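Local structure of putative periplasmic protein (Wolinella succinogenes, 3KN3) at residues A[154-157]-A[158-162]. The protein is a periplasmic binding protein-like domain that probably captures a small solute, possibly tungstate, and has been seen with glutathione bound. Sequence-based numbering, arbitrary orientation.
Sequences GMLA and TINIA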
loop_
_atom_site.group_PDB
_atom_site.type_symbol
_atom_site.label_atom_id
_atom_site.label_comp_id
_atom_site.label_asym_id
_atom_site.label_seq_id
_atom_site.Cartn_x
_atom_site.Cartn_y
_atom_site.Cartn_z
ATOM N N GLY A 154 15.635 -3.387 2.251
ATOM C CA GLY A 154 14.670 -2.759 1.368
ATOM C C GLY A 154 14.005 -3.811 0.507
ATOM O O GLY A 154 14.553 -4.895 0.312
HETATM N N MSE A 155 12.825 -3.495 -0.010
HETATM C CA MSE A 155 12.076 -4.428 -0.853
HETATM C C MSE A 155 12.962 -5.130 -1.902
HETATM O O MSE A 155 12.992 -6.371 -1.995
HETATM C CB MSE A 155 10.914 -3.700 -1.539
HETATM C CG MSE A 155 9.940 -4.605 -2.269
HETATM SE SE MSE A 155 8.926 -5.725 -1.015
HETATM C CE MSE A 155 10.005 -7.352 -1.104
ATOM N N LEU A 156 13.691 -4.337 -2.679
ATOM C CA LEU A 156 14.427 -4.880 -3.802
ATOM C C LEU A 156 15.531 -5.850 -3.377
ATOM O O LEU A 156 15.801 -6.842 -4.066
ATOM C CB LEU A 156 14.983 -3.753 -4.673
ATOM C CG LEU A 156 14.493 -3.883 -6.117
ATOM C CD1 LEU A 156 14.604 -2.569 -6.851
ATOM C CD2 LEU A 156 15.253 -4.991 -6.839
ATOM N N ALA A 157 16.169 -5.564 -2.247
ATOM C CA ALA A 157 17.216 -6.445 -1.738
ATOM C C ALA A 157 16.638 -7.779 -1.267
ATOM O O ALA A 157 17.257 -8.828 -1.450
ATOM C CB ALA A 157 17.989 -5.769 -0.607
ATOM N N THR A 158 15.453 -7.738 -0.660
ATOM C CA THR A 158 14.838 -8.959 -0.148
ATOM C C THR A 158 14.258 -9.818 -1.278
ATOM O O THR A 158 14.165 -11.032 -1.155
ATOM C CB THR A 158 13.800 -8.713 0.993
ATOM O OG1 THR A 158 12.478 -8.928 0.509
ATOM C CG2 THR A 158 13.896 -7.333 1.557
ATOM N N ILE A 159 13.898 -9.200 -2.393
ATOM C CA ILE A 159 13.551 -9.978 -3.578
ATOM C C ILE A 159 14.784 -10.740 -4.081
ATOM O O ILE A 159 14.710 -11.909 -4.458
ATOM C CB ILE A 159 12.984 -9.097 -4.707
ATOM C CG1 ILE A 159 11.674 -8.437 -4.268
ATOM C CG2 ILE A 159 12.749 -9.922 -5.949
ATOM C CD1 ILE A 159 10.978 -7.679 -5.359
ATOM N N ASN A 160 15.928 -10.079 -4.079
ATOM C CA ASN A 160 17.139 -10.756 -4.531
ATOM C C ASN A 160 17.546 -11.899 -3.606
ATOM O O ASN A 160 18.019 -12.943 -4.062
ATOM C CB ASN A 160 18.286 -9.765 -4.737
ATOM C CG ASN A 160 18.062 -8.872 -5.951
ATOM O OD1 ASN A 160 17.617 -9.340 -7.010
ATOM N ND2 ASN A 160 18.361 -7.580 -5.801
ATOM N N ILE A 161 17.348 -11.706 -2.310
ATOM C CA ILE A 161 17.623 -12.771 -1.369
ATOM C C ILE A 161 16.697 -13.949 -1.631
ATOM O O ILE A 161 17.159 -15.090 -1.649
ATOM C CB ILE A 161 17.481 -12.287 0.070
ATOM C CG1 ILE A 161 18.650 -11.366 0.438
ATOM C CG2 ILE A 161 17.432 -13.453 1.018
ATOM C CD1 ILE A 161 18.374 -10.527 1.675
ATOM N N ALA A 162 15.400 -13.682 -1.843
ATOM C CA ALA A 162 14.448 -14.763 -2.112
ATOM C C ALA A 162 14.866 -15.534 -3.354
ATOM O O ALA A 162 14.798 -16.760 -3.394
ATOM C CB ALA A 162 12.979 -14.240 -2.257
#
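Gly-154, the N-cap of helix 155-164, receives the backbone N-H of Thr-158 at its carbonyl O, although the placing of that oxygen is less sure. Next along, the selenomethionine Met-155 accepts from Ile-159 N at its O (3.0 Å). Its side chain leaves with CG anti to the backbone N (chi1 -171°), then bends at chi2 and chi3, which carries CE forward along the helix, toward the next turn. There Met-155 CE packs on Ile-159 CG1 at 3.7 Å; it also lies 3.3 Å from Thr-158 OG1, but the rotation of the Thr-158 side chain is uncertain. An alanine in place of Thr-158 would remove OG1 and CG2 and would probably leave a gap beside the selenomethionine CE. Leu-156 O takes Asn-160 N (3.2 Å), while Leu-156 CD2 comes only loosely near Asn-160 ND2 (4.2 Å). Ala-157 O accepts Ile-161 N (3.0 Å), continuing the i to i+4 pattern. Met-155 and Thr-158 both touch Arg-120, a glutathione-binding residue, which places this helix start beside the ligand site, though no glutathione is bound here. Around it, Tyr-179 of helix 173-182 packs on Leu-156, Ile-159 and Asn-160, while Thr-158 meets strand 168-172 and Ile-161 strand 117-119.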